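Local coordinates for protein iota-carrageenase (Alteromonas sp., PDB 1H80) that hydrolyses internal beta-1,4 linkages of iota-carrageenan, a sulfated galactan of red algal cell walls, with inversion of the anomeric configuration, at residues I70-N75 and F100-N105; I78-D83 and N118-D123; Y197-I202 and G230-I235; F360-D365 and I400-A405. All blocks are in the same frame, centred on the assembly; numbering follows the deposited sequence.

How the contacts relate
Contacts 1, 2 and 3 belong to the parallel beta-helix of the enzyme, whereas contact 4 is an antiparallel join of loops and a small two-stranded sheet, its centre about 38 Å from that of contact 1. Contact 1 is the most buried, with apolar side chains on one face and an amide-carboxylate hydrogen bond on the other. Contact 2 shares its neighbourhood, Met72 SD meeting Ile78 CD1 at 3.8 Å, but replaces strand pairing by a calcium ion in a partly buried setting. Contact 3 pairs strands as contact 1 does, adding a salt bridge and a chain corner. In contact 4, backbone bonds, a proline and two aromatic rings carry the join.

Contact 1: I70-N75 and F100-N105; sequences IQMKSN and FEVGVN
Gln71 and Glu101 project side by side from two parallel strands, on the face away from Ile70 and Phe100. Gln71 leaves its CB with CG beside the backbone N (chi1 -56°), and a bend at chi2 (-62°) turns CD toward Glu101, whose OE1 lies 3.5 Å from it. At the tip, NE2 donates to the anti lone pair of Glu101 OE1 at 2.6 Å, almost straight, and also bonds to Gly69 O; Glu101 OE2 salt-bridges Arg98. Gln71 OE1 accepts Asn105 ND2 at 3.0 Å, from above the carbonyl plane, and a water that bridges to Asn105 N. Glutamine suits the place because one amide both gives and takes; a leucine here would probably leave Glu101 OE1 without this donor and the Asn105 amide freer to turn. Behind, Glu101 N donates to Ile70 O and Met72 N to Glu101 O, the alternation of a parallel pair. Among the apolar side chains Met72 CE packs on Phe100 CD1 at 3.3 Å, and Met72 CG meets Val102 CG2 at 3.6 Å. Inside the beta-helix, Ile46 of helix 39-50 touches Ile70 and Met72, while Phe113 of strand 111-115 and Phe135 of strand 132-141 meet the Phe100 ring.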
loop_
_atom_site.group_PDB
_atom_site.type_symbol
_atom_site.label_atom_id
_atom_site.label_comp_id
_atom_site.label_asym_id
_atom_site.label_seq_id
_atom_site.Cartn_x
_atom_site.Cartn_y
_atom_site.Cartn_z
ATOM N N ILE A 70 3.825 -5.769 18.736
ATOM C CA ILE A 70 5.039 -6.562 18.880
ATOM C C ILE A 70 6.225 -5.790 18.317
ATOM O O ILE A 70 6.144 -5.215 17.232
ATOM C CB ILE A 70 4.914 -7.898 18.124
ATOM C CG1 ILE A 70 3.662 -8.647 18.590
ATOM C CG2 ILE A 70 6.166 -8.736 18.337
ATOM C CD1 ILE A 70 3.667 -9.001 20.060
ATOM N N GLN A 71 7.326 -5.775 19.061
ATOM C CA GLN A 71 8.528 -5.074 18.628
ATOM C C GLN A 71 9.533 -6.083 18.097
ATOM O O GLN A 71 10.116 -6.847 18.858
ATOM C CB GLN A 71 9.148 -4.304 19.795
ATOM C CG GLN A 71 8.197 -3.323 20.463
ATOM C CD GLN A 71 7.715 -2.241 19.522
ATOM O OE1 GLN A 71 8.506 -1.435 19.029
ATOM N NE2 GLN A 71 6.412 -2.215 19.265
ATOM N N MET A 72 9.736 -6.087 16.787
ATOM C CA MET A 72 10.687 -7.016 16.197
ATOM C C MET A 72 12.106 -6.575 16.519
ATOM O O MET A 72 12.355 -5.406 16.814
ATOM C CB MET A 72 10.468 -7.090 14.688
ATOM C CG MET A 72 9.102 -7.661 14.318
ATOM S SD MET A 72 8.856 -9.329 14.989
ATOM C CE MET A 72 7.088 -9.551 14.783
ATOM N N LYS A 73 13.036 -7.522 16.472
ATOM C CA LYS A 73 14.428 -7.233 16.771
ATOM C C LYS A 73 15.368 -7.919 15.794
ATOM O O LYS A 73 14.974 -8.839 15.076
ATOM C CB LYS A 73 14.757 -7.663 18.202
ATOM C CG LYS A 73 14.125 -6.770 19.260
ATOM C CD LYS A 73 14.584 -7.148 20.658
ATOM C CE LYS A 73 14.209 -6.076 21.667
ATOM N NZ LYS A 73 12.763 -5.751 21.613
ATOM N N SER A 74 16.614 -7.464 15.788
ATOM C CA SER A 74 17.633 -7.991 14.895
ATOM C C SER A 74 17.905 -9.480 15.008
ATOM O O SER A 74 17.854 -10.065 16.091
ATOM C CB SER A 74 18.952 -7.250 15.108
ATOM O OG SER A 74 18.809 -5.873 14.836
ATOM N N ASN A 75 18.207 -10.069 13.857
ATOM C CA ASN A 75 18.547 -11.472 13.735
ATOM C C ASN A 75 17.478 -12.445 14.196
ATOM O O ASN A 75 17.780 -13.543 14.656
ATOM C CB ASN A 75 19.867 -11.728 14.461
ATOM C CG ASN A 75 20.993 -10.883 13.901
ATOM O OD1 ASN A 75 21.274 -10.925 12.700
ATOM N ND2 ASN A 75 21.639 -10.108 14.762
ATOM N N PHE A 100 2.616 -5.879 14.231
ATOM C CA PHE A 100 4.069 -5.919 14.311
ATOM C C PHE A 100 4.744 -4.617 13.910
ATOM O O PHE A 100 4.385 -4.006 12.905
ATOM C CB PHE A 100 4.596 -7.021 13.389
ATOM C CG PHE A 100 3.820 -8.302 13.472
ATOM C CD1 PHE A 100 3.798 -9.039 14.647
ATOM C CD2 PHE A 100 3.104 -8.767 12.372
ATOM C CE1 PHE A 100 3.070 -10.224 14.733
ATOM C CE2 PHE A 100 2.374 -9.951 12.445
ATOM C CZ PHE A 100 2.356 -10.680 13.629
ATOM N N GLU A 101 5.731 -4.205 14.694
ATOM C CA GLU A 101 6.484 -3.001 14.382
ATOM C C GLU A 101 7.925 -3.444 14.186
ATOM O O GLU A 101 8.455 -4.219 14.981
ATOM C CB GLU A 101 6.363 -1.982 15.513
ATOM C CG GLU A 101 4.924 -1.534 15.735
ATOM C CD GLU A 101 4.805 -0.334 16.651
ATOM O OE1 GLU A 101 5.347 -0.380 17.774
ATOM O OE2 GLU A 101 4.161 0.656 16.245
ATOM N N VAL A 102 8.549 -2.971 13.115
ATOM C CA VAL A 102 9.919 -3.359 12.810
ATOM C C VAL A 102 10.799 -2.143 12.581
ATOM O O VAL A 102 10.780 -1.546 11.505
ATOM C CB VAL A 102 9.966 -4.246 11.547
ATOM C CG1 VAL A 102 11.328 -4.916 11.426
ATOM C CG2 VAL A 102 8.850 -5.278 11.597
ATOM N N GLY A 103 11.562 -1.773 13.603
ATOM C CA GLY A 103 12.452 -0.637 13.482
ATOM C C GLY A 103 11.784 0.688 13.774
ATOM O O GLY A 103 12.332 1.741 13.464
ATOM N N VAL A 104 10.600 0.642 14.373
ATOM C CA VAL A 104 9.887 1.871 14.689
ATOM C C VAL A 104 10.498 2.537 15.913
ATOM O O VAL A 104 10.765 3.741 15.902
ATOM C CB VAL A 104 8.395 1.600 14.953
ATOM C CG1 VAL A 104 7.704 2.885 15.399
ATOM C CG2 VAL A 104 7.739 1.061 13.690
ATOM N N ASN A 105 10.731 1.745 16.957
ATOM C CA ASN A 105 11.298 2.254 18.203
ATOM C C ASN A 105 12.705 1.749 18.483
ATOM O O ASN A 105 13.231 1.932 19.581
ATOM C CB ASN A 105 10.389 1.886 19.372
ATOM C CG ASN A 105 8.992 2.434 19.207
ATOM O OD1 ASN A 105 8.795 3.648 19.128
ATOM N ND2 ASN A 105 8.009 1.544 19.145
HETATM O O HOH W 1 9.723 -1.029 16.769
HETATM O O HOH W 2 11.436 -3.057 16.123
#

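Contact 2: I78-D83 and N118-D123; sequences IRVESD and NGFLVD. With CA (calcium ion), chain C; NA (sodium ion), chain G.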
loop_
_atom_site.group_PDB
_atom_site.type_symbol
_atom_site.label_atom_id
_atom_site.label_comp_id
_atom_site.label_asym_id
_atom_site.label_seq_id
_atom_site.Cartn_x
_atom_site.Cartn_y
_atom_site.Cartn_z
ATOM N N ILE A 78 11.221 -15.346 11.865
ATOM C CA ILE A 78 9.975 -16.001 12.210
ATOM C C ILE A 78 9.390 -16.791 11.057
ATOM O O ILE A 78 9.298 -16.303 9.930
ATOM C CB ILE A 78 8.951 -14.955 12.698
ATOM C CG1 ILE A 78 9.496 -14.265 13.953
ATOM C CG2 ILE A 78 7.607 -15.616 12.978
ATOM C CD1 ILE A 78 8.660 -13.094 14.424
ATOM N N ARG A 79 9.019 -18.033 11.348
ATOM C CA ARG A 79 8.405 -18.902 10.360
ATOM C C ARG A 79 7.066 -19.297 10.943
ATOM O O ARG A 79 6.964 -19.672 12.113
ATOM C CB ARG A 79 9.286 -20.124 10.088
ATOM C CG ARG A 79 10.570 -19.757 9.343
ATOM C CD ARG A 79 10.253 -19.134 7.981
ATOM N NE ARG A 79 11.448 -18.695 7.259
ATOM C CZ ARG A 79 12.077 -17.536 7.448
ATOM N NH1 ARG A 79 11.643 -16.653 8.344
ATOM N NH2 ARG A 79 13.156 -17.261 6.728
ATOM N N VAL A 80 6.034 -19.204 10.121
ATOM C CA VAL A 80 4.680 -19.487 10.573
ATOM C C VAL A 80 4.058 -20.683 9.875
ATOM O O VAL A 80 4.038 -20.750 8.650
ATOM C CB VAL A 80 3.797 -18.248 10.333
ATOM C CG1 VAL A 80 2.444 -18.435 10.987
ATOM C CG2 VAL A 80 4.497 -17.000 10.860
ATOM N N GLU A 81 3.536 -21.631 10.645
ATOM C CA GLU A 81 2.924 -22.793 10.018
ATOM C C GLU A 81 1.698 -22.394 9.203
ATOM O O GLU A 81 1.056 -21.374 9.466
ATOM C CB GLU A 81 2.604 -23.868 11.057
ATOM C CG GLU A 81 3.876 -24.462 11.652
ATOM C CD GLU A 81 3.651 -25.788 12.356
ATOM O OE1 GLU A 81 2.720 -25.880 13.178
ATOM O OE2 GLU A 81 4.418 -26.741 12.090
ATOM N N SER A 82 1.385 -23.215 8.210
ATOM C CA SER A 82 0.318 -22.936 7.257
ATOM C C SER A 82 -1.134 -22.826 7.708
ATOM O O SER A 82 -1.957 -22.265 6.979
ATOM C CB SER A 82 0.412 -23.938 6.106
ATOM O OG SER A 82 -0.420 -23.552 5.029
ATOM N N ASP A 83 -1.466 -23.357 8.880
ATOM C CA ASP A 83 -2.846 -23.270 9.352
ATOM C C ASP A 83 -2.991 -22.243 10.462
ATOM O O ASP A 83 -4.031 -22.154 11.114
ATOM C CB ASP A 83 -3.334 -24.636 9.836
ATOM C CG ASP A 83 -3.421 -25.650 8.714
ATOM O OD1 ASP A 83 -3.995 -25.312 7.656
ATOM O OD2 ASP A 83 -2.922 -26.784 8.888
ATOM N N ASN A 118 1.635 -22.865 1.872
ATOM C CA ASN A 118 0.809 -21.933 1.117
ATOM C C ASN A 118 0.446 -20.677 1.897
ATOM O O ASN A 118 -0.421 -19.905 1.483
ATOM C CB ASN A 118 -0.461 -22.618 0.586
ATOM C CG ASN A 118 -1.343 -23.164 1.687
ATOM O OD1 ASN A 118 -1.357 -22.652 2.800
ATOM N ND2 ASN A 118 -2.110 -24.204 1.366
ATOM N N GLY A 119 1.109 -20.472 3.030
ATOM C CA GLY A 119 0.867 -19.271 3.807
ATOM C C GLY A 119 -0.168 -19.389 4.897
ATOM O O GLY A 119 -0.910 -20.363 4.962
ATOM N N PHE A 120 -0.215 -18.377 5.756
ATOM C CA PHE A 120 -1.155 -18.380 6.860
ATOM C C PHE A 120 -2.136 -17.238 6.726
ATOM O O PHE A 120 -2.133 -16.508 5.738
ATOM C CB PHE A 120 -0.423 -18.272 8.197
ATOM C CG PHE A 120 0.436 -17.049 8.324
ATOM C CD1 PHE A 120 1.700 -17.005 7.745
ATOM C CD2 PHE A 120 -0.019 -15.935 9.023
ATOM C CE1 PHE A 120 2.500 -15.871 7.861
ATOM C CE2 PHE A 120 0.771 -14.800 9.143
ATOM C CZ PHE A 120 2.034 -14.765 8.563
ATOM N N LEU A 121 -2.964 -17.075 7.746
ATOM C CA LEU A 121 -3.976 -16.043 7.720
ATOM C C LEU A 121 -3.867 -15.017 8.836
ATOM O O LEU A 121 -3.644 -15.363 9.997
ATOM C CB LEU A 121 -5.357 -16.695 7.797
ATOM C CG LEU A 121 -6.561 -15.758 7.824
ATOM C CD1 LEU A 121 -6.738 -15.133 6.455
ATOM C CD2 LEU A 121 -7.808 -16.532 8.215
ATOM N N VAL A 122 -3.993 -13.750 8.461
ATOM C CA VAL A 122 -4.031 -12.654 9.424
ATOM C C VAL A 122 -5.499 -12.276 9.284
ATOM O O VAL A 122 -5.940 -11.881 8.205
ATOM C CB VAL A 122 -3.149 -11.468 9.015
ATOM C CG1 VAL A 122 -3.459 -10.268 9.900
ATOM C CG2 VAL A 122 -1.686 -11.848 9.153
ATOM N N ASP A 123 -6.258 -12.413 10.365
ATOM C CA ASP A 123 -7.693 -12.157 10.319
ATOM C C ASP A 123 -8.158 -10.939 11.116
ATOM O O ASP A 123 -7.997 -10.883 12.336
ATOM C CB ASP A 123 -8.412 -13.418 10.811
ATOM C CG ASP A 123 -9.905 -13.384 10.578
ATOM O OD1 ASP A 123 -10.388 -12.494 9.851
ATOM O OD2 ASP A 123 -10.596 -14.275 11.119
HETATM CA CA CA C . -2.427 -22.081 4.701
HETATM NA NA NA G . 3.493 -28.133 13.736
HETATM O O HOH W 3 0.738 -25.457 3.201
HETATM O O HOH W 4 -3.433 -24.116 5.249
HETATM O O HOH W 5 -3.057 -20.299 3.006
HETATM O O HOH W 6 -4.076 -20.664 5.798
HETATM O O HOH W 7 -4.544 -22.446 3.297
HETATM O O HOH W 8 1.427 -27.934 14.682
#
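Ser82 and Phe120 bring the two backbones nearest, 4.8 Å between their CA atoms, at a place where the chains are joined through a calcium ion instead of by strand pairing. The ion draws in Ser82 O at 2.3 Å and Ser82 OG at 2.5 Å from one segment, and Asn118 OD1 and Gly119 O, both at 2.3 Å, from the other; four waters complete eight ligands. Serine suits the site because its short side chain, with OG anti to the backbone N (chi1 -168°), lets hydroxyl and carbonyl grip the same ion. Ser82 OG and Asn118 OD1 lie 2.6 Å apart because both bind the ion, which would probably polarise the hydroxyl. Gly119 has backbone angles (phi 93°) at which a side chain would jam against the preceding carbonyl. One of the bound waters donates to Asp83 OD1, a second-shell residue that positions it. Away from the ion, Val80 crosses Phe120 at about a right angle, its CG1 lying over one ring face 3.8 Å from the centroid, a CH-pi contact. An alanine in place of Phe120 would take away the ring and probably leave a gap beside Val80 CG1, which would lose its CH-pi partner. Glu81 turns elsewhere, chelating a sodium ion with both carboxylate oxygens, while its OE1 also accepts Asn62 N. Phe113 of strand 111-115 touches both Val80 and Phe120, and Phe148 of strand 143-151 meets the Phe120 ring inside the beta-helix.

Contact 3: Y197-I202 and G230-I235; sequences YGADNI and GGIRNI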
loop_
_atom_site.group_PDB
_atom_site.type_symbol
_atom_site.label_atom_id
_atom_site.label_comp_id
_atom_site.label_asym_id
_atom_site.label_seq_id
_atom_site.Cartn_x
_atom_site.Cartn_y
_atom_site.Cartn_z
ATOM N N TYR A 197 6.449 5.200 2.155
ATOM C CA TYR A 197 6.789 6.575 2.502
ATOM C C TYR A 197 8.287 6.792 2.319
ATOM O O TYR A 197 8.716 7.710 1.621
ATOM C CB TYR A 197 6.390 6.845 3.948
ATOM C CG TYR A 197 4.913 6.657 4.186
ATOM C CD1 TYR A 197 3.994 7.614 3.761
ATOM C CD2 TYR A 197 4.432 5.512 4.816
ATOM C CE1 TYR A 197 2.627 7.434 3.962
ATOM C CE2 TYR A 197 3.069 5.318 5.019
ATOM C CZ TYR A 197 2.173 6.284 4.591
ATOM O OH TYR A 197 0.827 6.091 4.798
ATOM N N GLY A 198 9.077 5.932 2.955
ATOM C CA GLY A 198 10.520 6.026 2.846
ATOM C C GLY A 198 11.039 4.630 2.583
ATOM O O GLY A 198 10.687 3.692 3.300
ATOM N N ALA A 199 11.864 4.478 1.556
ATOM C CA ALA A 199 12.394 3.163 1.232
ATOM C C ALA A 199 13.508 3.227 0.206
ATOM O O ALA A 199 13.502 4.068 -0.690
ATOM C CB ALA A 199 11.268 2.268 0.714
ATOM N N ASP A 200 14.469 2.325 0.352
ATOM C CA ASP A 200 15.583 2.237 -0.573
ATOM C C ASP A 200 15.865 0.774 -0.850
ATOM O O ASP A 200 15.997 -0.022 0.075
ATOM C CB ASP A 200 16.835 2.885 0.021
ATOM C CG ASP A 200 16.827 4.393 -0.098
ATOM O OD1 ASP A 200 17.107 4.907 -1.204
ATOM O OD2 ASP A 200 16.535 5.063 0.911
ATOM N N ASN A 201 15.924 0.424 -2.128
ATOM C CA ASN A 201 16.227 -0.934 -2.549
ATOM C C ASN A 201 15.304 -1.985 -1.943
ATOM O O ASN A 201 15.736 -2.860 -1.190
ATOM C CB ASN A 201 17.680 -1.262 -2.208
ATOM C CG ASN A 201 18.187 -2.470 -2.951
ATOM O OD1 ASN A 201 17.959 -2.607 -4.152
ATOM N ND2 ASN A 201 18.892 -3.350 -2.248
ATOM N N ILE A 202 14.027 -1.885 -2.282
ATOM C CA ILE A 202 13.034 -2.833 -1.803
ATOM C C ILE A 202 12.424 -3.519 -3.016
ATOM O O ILE A 202 12.219 -2.890 -4.058
ATOM C CB ILE A 202 11.895 -2.129 -1.029
ATOM C CG1 ILE A 202 12.469 -1.262 0.098
ATOM C CG2 ILE A 202 10.918 -3.167 -0.486
ATOM C CD1 ILE A 202 13.238 -2.030 1.157
ATOM N N GLY A 230 13.343 11.355 3.300
ATOM C CA GLY A 230 12.459 10.236 3.049
ATOM C C GLY A 230 12.299 9.956 1.574
ATOM O O GLY A 230 13.229 10.159 0.788
ATOM N N GLY A 231 11.111 9.494 1.199
ATOM C CA GLY A 231 10.850 9.179 -0.191
ATOM C C GLY A 231 11.359 7.790 -0.521
ATOM O O GLY A 231 11.991 7.139 0.313
ATOM N N ILE A 232 11.102 7.341 -1.744
ATOM C CA ILE A 232 11.533 6.019 -2.158
ATOM C C ILE A 232 12.441 6.085 -3.378
ATOM O O ILE A 232 12.256 6.919 -4.261
ATOM C CB ILE A 232 10.316 5.097 -2.450
ATOM C CG1 ILE A 232 9.573 5.555 -3.706
ATOM C CG2 ILE A 232 9.365 5.113 -1.257
ATOM C CD1 ILE A 232 8.365 4.675 -4.045
ATOM N N ARG A 233 13.436 5.204 -3.404
ATOM C CA ARG A 233 14.400 5.146 -4.494
ATOM C C ARG A 233 14.799 3.708 -4.758
ATOM O O ARG A 233 14.854 2.895 -3.835
ATOM C CB ARG A 233 15.665 5.924 -4.133
ATOM C CG ARG A 233 15.525 7.434 -4.092
ATOM C CD ARG A 233 16.554 8.010 -3.132
ATOM N NE ARG A 233 16.283 7.517 -1.788
ATOM C CZ ARG A 233 15.285 7.955 -1.029
ATOM N NH1 ARG A 233 14.480 8.912 -1.477
ATOM N NH2 ARG A 233 15.061 7.402 0.154
ATOM N N ASN A 234 15.089 3.409 -6.019
ATOM C CA ASN A 234 15.520 2.081 -6.423
ATOM C C ASN A 234 14.572 1.006 -5.932
ATOM O O ASN A 234 14.962 0.059 -5.243
ATOM C CB ASN A 234 16.937 1.839 -5.916
ATOM C CG ASN A 234 17.899 2.908 -6.390
ATOM O OD1 ASN A 234 18.024 3.151 -7.592
ATOM N ND2 ASN A 234 18.576 3.561 -5.453
ATOM N N ILE A 235 13.313 1.174 -6.306
ATOM C CA ILE A 235 12.270 0.241 -5.934
ATOM C C ILE A 235 11.979 -0.661 -7.122
ATOM O O ILE A 235 11.972 -0.211 -8.270
ATOM C CB ILE A 235 10.975 0.990 -5.551
ATOM C CG1 ILE A 235 11.252 1.946 -4.388
ATOM C CG2 ILE A 235 9.873 -0.003 -5.210
ATOM C CD1 ILE A 235 11.819 1.275 -3.141
HETATM O O HOH W 9 18.724 3.619 -2.972
#
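Asp200 OD2 is gripped by three groups: Arg233 NH2 at 2.9 Å across the contact, Arg175 NH1 and Trp173 NE1. Its partner oxygen, Asp200 OD1, takes Arg233 NE at 2.8 Å and a water that also binds Asn234 ND2. The arginine thus holds the carboxylate side-on, one nitrogen to each oxygen, both on the syn side, though the two planes are turned 45° apart. A bend at chi3 (-63°) places NE toward the aspartate, and Arg233 NH1 reaches back to Gly230 O at 2.9 Å, which helps fix the guanidinium. The backbones pair in parallel, Ala199 N donating to Gly231 O and Arg233 N to Ala199 O. On the opposite face the small Ala199 CB fits beside Ile232 CG2 at 3.9 Å and Ile235 CD1 at 4.0 Å. Asn201 and Asn234 both take positive phi values, which asparagine tolerates well, and turn corresponding corners of successive beta-helix coils; Asn201 N donates to Arg233 O there. Trp173 of strand 170-175 touches Arg233, Val162 of strand 160-167 touches Ala199, and Asn176 binds the Asn201 amide.

Contact 4: F360-D365 and I400-A405; sequences FGYNAD and IGPSLA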
loop_
_atom_site.group_PDB
_atom_site.type_symbol
_atom_site.label_atom_id
_atom_site.label_comp_id
_atom_site.label_asym_id
_atom_site.label_seq_id
_atom_site.Cartn_x
_atom_site.Cartn_y
_atom_site.Cartn_z
ATOM N N PHE A 360 -11.697 -5.767 -17.639
ATOM C CA PHE A 360 -12.901 -5.017 -17.308
ATOM C C PHE A 360 -13.778 -5.712 -16.271
ATOM O O PHE A 360 -13.881 -6.937 -16.246
ATOM C CB PHE A 360 -13.716 -4.791 -18.583
ATOM C CG PHE A 360 -14.953 -3.970 -18.378
ATOM C CD1 PHE A 360 -14.873 -2.589 -18.238
ATOM C CD2 PHE A 360 -16.199 -4.579 -18.318
ATOM C CE1 PHE A 360 -16.023 -1.823 -18.040
ATOM C CE2 PHE A 360 -17.352 -3.823 -18.119
ATOM C CZ PHE A 360 -17.263 -2.443 -17.981
ATOM N N GLY A 361 -14.412 -4.907 -15.425
ATOM C CA GLY A 361 -15.303 -5.423 -14.405
ATOM C C GLY A 361 -16.303 -4.344 -14.026
ATOM O O GLY A 361 -16.120 -3.181 -14.384
ATOM N N TYR A 362 -17.348 -4.716 -13.295
ATOM C CA TYR A 362 -18.378 -3.764 -12.885
ATOM C C TYR A 362 -18.289 -3.359 -11.419
ATOM O O TYR A 362 -19.121 -2.593 -10.933
ATOM C CB TYR A 362 -19.766 -4.364 -13.142
ATOM C CG TYR A 362 -20.092 -4.539 -14.603
ATOM C CD1 TYR A 362 -20.473 -3.450 -15.383
ATOM C CD2 TYR A 362 -19.992 -5.788 -15.216
ATOM C CE1 TYR A 362 -20.745 -3.594 -16.740
ATOM C CE2 TYR A 362 -20.259 -5.944 -16.575
ATOM C CZ TYR A 362 -20.635 -4.843 -17.329
ATOM O OH TYR A 362 -20.886 -4.987 -18.674
ATOM N N ASN A 363 -17.281 -3.860 -10.712
ATOM C CA ASN A 363 -17.149 -3.553 -9.292
ATOM C C ASN A 363 -15.852 -2.879 -8.883
ATOM O O ASN A 363 -15.267 -3.210 -7.850
ATOM C CB ASN A 363 -17.347 -4.830 -8.482
ATOM C CG ASN A 363 -18.716 -5.434 -8.695
ATOM O OD1 ASN A 363 -19.730 -4.806 -8.398
ATOM N ND2 ASN A 363 -18.754 -6.652 -9.221
ATOM N N ALA A 364 -15.407 -1.925 -9.689
ATOM C CA ALA A 364 -14.184 -1.198 -9.388
ATOM C C ALA A 364 -14.449 -0.077 -8.387
ATOM O O ALA A 364 -15.576 0.407 -8.272
ATOM C CB ALA A 364 -13.609 -0.613 -10.666
ATOM N N ASP A 365 -13.416 0.311 -7.642
ATOM C CA ASP A 365 -13.531 1.424 -6.704
ATOM C C ASP A 365 -13.293 2.638 -7.592
ATOM O O ASP A 365 -12.323 2.676 -8.349
ATOM C CB ASP A 365 -12.443 1.383 -5.618
ATOM C CG ASP A 365 -12.736 0.383 -4.515
ATOM O OD1 ASP A 365 -13.924 0.121 -4.232
ATOM O OD2 ASP A 365 -11.767 -0.124 -3.904
ATOM N N ILE A 400 -18.810 2.700 -6.641
ATOM C CA ILE A 400 -18.501 1.376 -7.151
ATOM C C ILE A 400 -19.122 1.322 -8.534
ATOM O O ILE A 400 -20.293 1.667 -8.714
ATOM C CB ILE A 400 -19.094 0.249 -6.278
ATOM C CG1 ILE A 400 -18.508 0.317 -4.866
ATOM C CG2 ILE A 400 -18.798 -1.107 -6.913
ATOM C CD1 ILE A 400 -19.002 -0.780 -3.940
ATOM N N GLY A 401 -18.334 0.903 -9.515
ATOM C CA GLY A 401 -18.841 0.836 -10.868
ATOM C C GLY A 401 -17.855 0.203 -11.823
ATOM O O GLY A 401 -16.852 -0.377 -11.400
ATOM N N PRO A 402 -18.108 0.315 -13.133
ATOM C CA PRO A 402 -17.241 -0.254 -14.166
ATOM C C PRO A 402 -15.822 0.299 -14.181
ATOM O O PRO A 402 -15.574 1.439 -13.779
ATOM C CB PRO A 402 -17.980 0.072 -15.464
ATOM C CG PRO A 402 -19.413 0.215 -15.034
ATOM C CD PRO A 402 -19.293 0.952 -13.733
ATOM N N SER A 403 -14.897 -0.532 -14.644
ATOM C CA SER A 403 -13.500 -0.144 -14.776
ATOM C C SER A 403 -13.477 1.012 -15.766
ATOM O O SER A 403 -14.296 1.060 -16.684
ATOM C CB SER A 403 -12.687 -1.309 -15.333
ATOM O OG SER A 403 -12.727 -2.415 -14.451
ATOM N N LEU A 404 -12.539 1.935 -15.594
ATOM C CA LEU A 404 -12.465 3.092 -16.476
ATOM C C LEU A 404 -11.368 3.068 -17.530
ATOM O O LEU A 404 -11.542 3.614 -18.620
ATOM C CB LEU A 404 -12.335 4.366 -15.642
ATOM C CG LEU A 404 -13.648 4.911 -15.073
ATOM C CD1 LEU A 404 -13.364 6.008 -14.066
ATOM C CD2 LEU A 404 -14.512 5.435 -16.214
ATOM N N ALA A 405 -10.241 2.439 -17.221
ATOM C CA ALA A 405 -9.140 2.405 -18.176
ATOM C C ALA A 405 -8.084 1.409 -17.756
ATOM O O ALA A 405 -8.196 0.773 -16.713
ATOM C CB ALA A 405 -8.508 3.790 -18.280
#
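Phe360 has CG anti to its backbone N (chi1 -177°); from there the ring extends to Pro402 and Ser403, while Ser403 keeps OG beside its own N (chi1 -62°), near the backbone of Gly361. The Phe360 and Pro402 side chains lie side by side, Phe360 CZ 3.6 Å from Pro402 CB, and the ring presents its edge to Ser403 O. Tyr362 comes obliquely to the same proline, its CD1 3.8 Å from Pro402 CG, and Phe360 CE2 sits over one face of the tyrosine ring. Proline's compact apolar ring suits packing against a pair of aromatics that also touch each other. Hydrogen bonds add to this: Ser403 N donates to Gly361 O at 2.9 Å, and Gly361 N weakly to Ser403 OG, whose stronger partner is the carbonyl O of Cys271, a residue disulfide-bonded to Cys242. Further along, Ala364 and Gly401 form a hydrogen-bonded antiparallel pair, Ala364 N to Gly401 O at 2.7 Å and Gly401 N to Ala364 O at 3.1 Å. They belong to the two-stranded sheet of 364-366 and 399-401, an antiparallel element in a protein built chiefly as a parallel beta-helix. Glycine suits position Gly401, since a CB there would clash with Pro402 CD. Ile400 CG2 packs at 3.8 Å against Asn363 CA, and Ile400 touches Arg461 and Trp462 of helix 459-463. Arg461 NE donates to Asn363 OD1 and its NH2 to Tyr362 O.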